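Local structure of DR2417 (Deinococcus radiodurans, 4XWW) at residues Ile434-Pro439 and Arg443-Val448; Thr35-Gly40 and Tyr161-Pro166. The protein degrades RNA from the 5' end as a metal-dependent exonuclease of the metallo-beta-lactamase superfamily, and probably takes part in rRNA maturation and mRNA decay. All coordinates share one frame; numbering follows the deposited sequence.

Contact 1: Ile434-Pro439 and Arg443-Val448; sequences IVNLGP and RVSGTV
Ile434-Pro439 and Arg443-Val448 are the two arms of a beta hairpin that closes one end of a large mixed sheet in the metallo-beta-lactamase fold; the inner arm bonds to strand 19-23, through Val435 with Val21 and Leu437 with Leu19, while strand 441-447 is outermost. Asn436 and Arg443 form an antiparallel hydrogen-bonded pair. Asn436 N gives to Arg443 O at 2.6 Å, and Arg443 N returns a longer bond to Asn436 O, 3.2 Å. At this end the Arg443 side chain turns to Glu441, with which NE forms a salt bridge. Val435 faces Val444 in the non-hydrogen-bonded pair, their CA atoms 4.5 Å apart and their CG2 methyls only loosely matched. Ile434 O is used twice: Ser445 N bonds to it at 2.9 Å, and Val444 CA makes a C-H...O contact of 3.2 Å with it. Ile434 N, however, gives to Gly446 O at 2.9 Å, so Ser445, with a near-helical psi of -2°, and Gly446 together oppose Ile434: a beta bulge that shifts the register by one residue. Past the bulge the outer arm brings Val448 over the end of Ile434, the two side chains crossing at about a right angle. With Ile434 CG1 set beside its own backbone N (chi1 -54°), the branch carries CD1 to 3.7 Å from Val448 CG1 and lays it along the Gly446 backbone. Main-chain bonds thus set the register, bulge included, while the Ile434-Val448 contact covers the arm beyond it with apolar carbon.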
loop_
_atom_site.group_PDB
_atom_site.type_symbol
_atom_site.label_atom_id
_atom_site.label_comp_id
_atom_site.label_asym_id
_atom_site.label_seq_id
_atom_site.Cartn_x
_atom_site.Cartn_y
_atom_site.Cartn_z
ATOM N N ILE A 434 -12.589 -26.997 -12.386
ATOM C CA ILE A 434 -12.217 -28.174 -13.156
ATOM C C ILE A 434 -12.229 -27.772 -14.621
ATOM O O ILE A 434 -13.290 -27.526 -15.196
ATOM C CB ILE A 434 -13.175 -29.371 -12.930
ATOM C CG1 ILE A 434 -13.305 -29.685 -11.443
ATOM C CG2 ILE A 434 -12.678 -30.580 -13.687
ATOM C CD1 ILE A 434 -14.494 -30.558 -11.114
ATOM N N VAL A 435 -11.053 -27.658 -15.224
ATOM C CA VAL A 435 -11.002 -27.294 -16.628
ATOM C C VAL A 435 -10.874 -28.571 -17.449
ATOM O O VAL A 435 -9.877 -29.296 -17.352
ATOM C CB VAL A 435 -9.840 -26.332 -16.933
ATOM C CG1 VAL A 435 -9.856 -25.938 -18.408
ATOM C CG2 VAL A 435 -9.939 -25.081 -16.042
ATOM N N ASN A 436 -11.897 -28.867 -18.242
ATOM C CA ASN A 436 -11.870 -30.080 -19.048
ATOM C C ASN A 436 -11.211 -29.861 -20.389
ATOM O O ASN A 436 -11.542 -28.931 -21.112
ATOM C CB ASN A 436 -13.279 -30.626 -19.243
ATOM C CG ASN A 436 -13.634 -31.645 -18.199
ATOM O OD1 ASN A 436 -14.085 -31.299 -17.113
ATOM N ND2 ASN A 436 -13.392 -32.909 -18.504
ATOM N N LEU A 437 -10.278 -30.743 -20.721
ATOM C CA LEU A 437 -9.498 -30.568 -21.928
ATOM C C LEU A 437 -9.511 -31.845 -22.753
ATOM O O LEU A 437 -9.175 -32.919 -22.261
ATOM C CB LEU A 437 -8.061 -30.158 -21.581
ATOM C CG LEU A 437 -7.090 -29.966 -22.751
ATOM C CD1 LEU A 437 -7.359 -28.642 -23.425
ATOM C CD2 LEU A 437 -5.645 -30.051 -22.300
ATOM N N GLY A 438 -9.933 -31.708 -24.004
ATOM C CA GLY A 438 -9.869 -32.785 -24.970
ATOM C C GLY A 438 -9.402 -32.221 -26.296
ATOM O O GLY A 438 -9.172 -31.022 -26.411
ATOM N N PRO A 439 -9.252 -33.085 -27.309
ATOM C CA PRO A 439 -8.787 -32.627 -28.622
ATOM C C PRO A 439 -9.602 -31.462 -29.184
ATOM O O PRO A 439 -9.038 -30.615 -29.877
ATOM C CB PRO A 439 -8.937 -33.884 -29.486
ATOM C CG PRO A 439 -8.649 -34.988 -28.509
ATOM C CD PRO A 439 -9.335 -34.556 -27.240
ATOM N N ARG A 443 -13.465 -26.458 -21.471
ATOM C CA ARG A 443 -14.522 -25.818 -20.698
ATOM C C ARG A 443 -14.371 -26.088 -19.211
ATOM O O ARG A 443 -13.751 -27.070 -18.807
ATOM C CB ARG A 443 -15.892 -26.318 -21.168
ATOM C CG ARG A 443 -16.025 -27.811 -21.028
ATOM C CD ARG A 443 -17.376 -28.341 -21.478
ATOM N NE ARG A 443 -17.516 -29.740 -21.088
ATOM C CZ ARG A 443 -18.182 -30.156 -20.015
ATOM N NH1 ARG A 443 -18.792 -29.283 -19.227
ATOM N NH2 ARG A 443 -18.244 -31.453 -19.737
ATOM N N VAL A 444 -14.953 -25.216 -18.401
ATOM C CA VAL A 444 -15.040 -25.453 -16.970
ATOM C C VAL A 444 -16.268 -26.311 -16.687
ATOM O O VAL A 444 -17.396 -25.877 -16.934
ATOM C CB VAL A 444 -15.143 -24.145 -16.170
ATOM C CG1 VAL A 444 -15.230 -24.462 -14.678
ATOM C CG2 VAL A 444 -13.953 -23.198 -16.476
ATOM N N SER A 445 -16.051 -27.512 -16.160
ATOM C CA SER A 445 -17.124 -28.496 -16.012
ATOM C C SER A 445 -17.640 -28.658 -14.585
ATOM O O SER A 445 -18.562 -29.433 -14.338
ATOM C CB SER A 445 -16.653 -29.849 -16.525
ATOM O OG SER A 445 -15.568 -30.347 -15.754
ATOM N N GLY A 446 -17.047 -27.933 -13.646
ATOM C CA GLY A 446 -17.440 -28.039 -12.254
ATOM C C GLY A 446 -16.373 -27.414 -11.383
ATOM O O GLY A 446 -15.406 -26.861 -11.900
ATOM N N THR A 447 -16.546 -27.494 -10.067
ATOM C CA THR A 447 -15.568 -26.932 -9.139
ATOM C C THR A 447 -15.249 -27.954 -8.058
ATOM O O THR A 447 -16.021 -28.882 -7.823
ATOM C CB THR A 447 -16.056 -25.594 -8.495
ATOM O OG1 THR A 447 -17.256 -25.805 -7.745
ATOM C CG2 THR A 447 -16.316 -24.548 -9.557
ATOM N N VAL A 448 -14.086 -27.798 -7.433
ATOM C CA VAL A 448 -13.688 -28.614 -6.291
ATOM C C VAL A 448 -13.332 -27.668 -5.149
ATOM O O VAL A 448 -13.165 -26.474 -5.372
ATOM C CB VAL A 448 -12.486 -29.534 -6.611
ATOM C CG1 VAL A 448 -12.789 -30.396 -7.818
ATOM C CG2 VAL A 448 -11.217 -28.710 -6.839
#

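Contact 2: Thr35-Gly40 and Tyr161-Pro166; sequences TVFRYG and YILKTP
Phe37 meets Leu163 and Tyr161 where the two beta sheets of the metallo-beta-lactamase sandwich pack face to face, strand 34-39 on one and strand 159-165 on the other. This is the tight, buried end. Leu163 CD2 lies over one face of the Phe37 ring, 3.7 Å from its centroid and shifted toward the rim nearest CG, in a CH-pi contact. Tyr161 comes from the opposite direction and puts OH at the ring's edge, 3.3 Å from Phe37 CE2. Its chi1 of 61° sets the ring between backbone N and carbonyl carbon, and the hydroxyl bonds to His172 ND1 and also sits against the Phe37 ring edge. Val21 and Val46 also touch Phe37.

At the other end the contact runs out to the surface. There Pro166, an exposed residue just past the strand, lays CG over the centre of the Tyr39 ring, 3.6 Å from the centroid and 14° off the normal, while CB reaches toward CZ and OH. The sheets are thus joined without hydrogen bonds between these segments, through a largely dispersion-driven interface of two CH-pi contacts and one hydroxyl oxygen, held by His172, at a ring edge.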
loop_
_atom_site.group_PDB
_atom_site.type_symbol
_atom_site.label_atom_id
_atom_site.label_comp_id
_atom_site.label_asym_id
_atom_site.label_seq_id
_atom_site.Cartn_x
_atom_site.Cartn_y
_atom_site.Cartn_z
ATOM N N THR A 35 -1.013 -26.739 -9.197
ATOM C CA THR A 35 -1.884 -27.163 -10.282
ATOM C C THR A 35 -1.928 -28.685 -10.358
ATOM O O THR A 35 -0.887 -29.366 -10.358
ATOM C CB THR A 35 -1.416 -26.590 -11.627
ATOM O OG1 THR A 35 -1.260 -25.173 -11.501
ATOM C CG2 THR A 35 -2.427 -26.892 -12.726
ATOM N N VAL A 36 -3.150 -29.197 -10.425
ATOM C CA VAL A 36 -3.408 -30.622 -10.499
ATOM C C VAL A 36 -3.787 -30.975 -11.926
ATOM O O VAL A 36 -4.589 -30.286 -12.553
ATOM C CB VAL A 36 -4.533 -31.026 -9.514
ATOM C CG1 VAL A 36 -4.975 -32.445 -9.737
ATOM C CG2 VAL A 36 -4.062 -30.820 -8.079
ATOM N N PHE A 37 -3.173 -32.042 -12.438
ATOM C CA PHE A 37 -3.577 -32.664 -13.696
ATOM C C PHE A 37 -4.139 -34.043 -13.418
ATOM O O PHE A 37 -3.501 -34.850 -12.745
ATOM C CB PHE A 37 -2.398 -32.761 -14.668
ATOM C CG PHE A 37 -1.892 -31.421 -15.122
ATOM C CD1 PHE A 37 -2.467 -30.785 -16.210
ATOM C CD2 PHE A 37 -0.855 -30.788 -14.449
ATOM C CE1 PHE A 37 -2.011 -29.531 -16.622
ATOM C CE2 PHE A 37 -0.395 -29.545 -14.863
ATOM C CZ PHE A 37 -0.973 -28.923 -15.954
ATOM N N ARG A 38 -5.342 -34.316 -13.916
ATOM C CA ARG A 38 -5.946 -35.614 -13.697
ATOM C C ARG A 38 -6.417 -36.237 -15.002
ATOM O O ARG A 38 -7.143 -35.615 -15.779
ATOM C CB ARG A 38 -7.122 -35.540 -12.719
ATOM C CG ARG A 38 -7.733 -36.923 -12.450
ATOM C CD ARG A 38 -8.851 -36.906 -11.417
ATOM N NE ARG A 38 -9.460 -38.237 -11.343
ATOM C CZ ARG A 38 -10.568 -38.532 -10.672
ATOM N NH1 ARG A 38 -11.217 -37.593 -10.000
ATOM N NH2 ARG A 38 -11.029 -39.779 -10.681
ATOM N N TYR A 39 -5.959 -37.461 -15.226
ATOM C CA TYR A 39 -6.460 -38.305 -16.311
ATOM C C TYR A 39 -6.813 -39.697 -15.780
ATOM O O TYR A 39 -5.941 -40.447 -15.333
ATOM C CB TYR A 39 -5.434 -38.418 -17.442
ATOM C CG TYR A 39 -6.022 -39.092 -18.658
ATOM C CD1 TYR A 39 -6.041 -40.475 -18.758
ATOM C CD2 TYR A 39 -6.606 -38.353 -19.679
ATOM C CE1 TYR A 39 -6.601 -41.103 -19.839
ATOM C CE2 TYR A 39 -7.177 -38.985 -20.783
ATOM C CZ TYR A 39 -7.162 -40.366 -20.850
ATOM O OH TYR A 39 -7.711 -41.032 -21.927
ATOM N N GLY A 40 -8.093 -40.043 -15.837
ATOM C CA GLY A 40 -8.559 -41.299 -15.274
ATOM C C GLY A 40 -8.280 -41.304 -13.787
ATOM O O GLY A 40 -8.657 -40.366 -13.086
ATOM N N TYR A 161 7.636 -26.854 -18.765
ATOM C CA TYR A 161 7.551 -28.270 -19.123
ATOM C C TYR A 161 6.463 -28.514 -20.158
ATOM O O TYR A 161 5.508 -27.748 -20.291
ATOM C CB TYR A 161 7.302 -29.157 -17.881
ATOM C CG TYR A 161 6.009 -28.827 -17.181
ATOM C CD1 TYR A 161 5.968 -27.843 -16.207
ATOM C CD2 TYR A 161 4.823 -29.473 -17.515
ATOM C CE1 TYR A 161 4.775 -27.503 -15.582
ATOM C CE2 TYR A 161 3.634 -29.143 -16.899
ATOM C CZ TYR A 161 3.619 -28.167 -15.927
ATOM O OH TYR A 161 2.436 -27.836 -15.325
ATOM N N ILE A 162 6.633 -29.597 -20.895
ATOM C CA ILE A 162 5.584 -30.114 -21.750
ATOM C C ILE A 162 5.033 -31.384 -21.125
ATOM O O ILE A 162 5.774 -32.344 -20.883
ATOM C CB ILE A 162 6.097 -30.392 -23.167
ATOM C CG1 ILE A 162 6.657 -29.083 -23.737
ATOM C CG2 ILE A 162 4.974 -30.985 -24.026
ATOM C CD1 ILE A 162 7.358 -29.166 -25.058
ATOM N N LEU A 163 3.741 -31.353 -20.821
ATOM C CA LEU A 163 3.048 -32.502 -20.280
ATOM C C LEU A 163 2.312 -33.211 -21.392
ATOM O O LEU A 163 1.356 -32.681 -21.956
ATOM C CB LEU A 163 2.077 -32.075 -19.178
ATOM C CG LEU A 163 1.473 -33.225 -18.379
ATOM C CD1 LEU A 163 2.557 -33.922 -17.559
ATOM C CD2 LEU A 163 0.330 -32.746 -17.491
ATOM N N LYS A 164 2.778 -34.411 -21.708
ATOM C CA LYS A 164 2.234 -35.189 -22.814
ATOM C C LYS A 164 1.197 -36.130 -22.248
ATOM O O LYS A 164 1.483 -36.893 -21.339
ATOM C CB LYS A 164 3.359 -35.919 -23.542
ATOM C CG LYS A 164 4.492 -34.962 -23.965
ATOM C CD LYS A 164 5.788 -35.672 -24.346
ATOM C CE LYS A 164 6.905 -34.643 -24.538
ATOM N NZ LYS A 164 8.182 -35.249 -25.036
ATOM N N THR A 165 -0.029 -36.017 -22.747
ATOM C CA THR A 165 -1.168 -36.731 -22.178
ATOM C C THR A 165 -1.898 -37.471 -23.297
ATOM O O THR A 165 -1.618 -37.231 -24.463
ATOM C CB THR A 165 -2.144 -35.772 -21.473
ATOM O OG1 THR A 165 -3.024 -35.192 -22.437
ATOM C CG2 THR A 165 -1.392 -34.661 -20.729
ATOM N N PRO A 166 -2.842 -38.367 -22.948
ATOM C CA PRO A 166 -3.596 -39.048 -24.011
ATOM C C PRO A 166 -4.426 -38.133 -24.929
ATOM O O PRO A 166 -4.817 -38.564 -26.017
ATOM C CB PRO A 166 -4.533 -39.979 -23.230
ATOM C CG PRO A 166 -3.823 -40.223 -21.949
ATOM C CD PRO A 166 -3.111 -38.956 -21.621
#

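Contact 1 works within a sheet, contact 2 between sheets. Strand 34-39 and strand 433-438 belong to the same eight-stranded sheet, separated by strand 19-23, so the two contacts sit on common ground, with centres 13 Å apart and no direct touch. Contact 1 finishes that sheet at its border, is only partly buried, and lies away from the annotated sites; main-chain hydrogen bonding dominates it. Contact 2 is mostly buried, brings together residues far apart in sequence, and relies on aliphatic carbons over aromatic faces, with one hydroxyl at a ring edge. It also lies closer to the catalytic centre: the Tyr161 side chain is about 12 Å from a bound zinc ion.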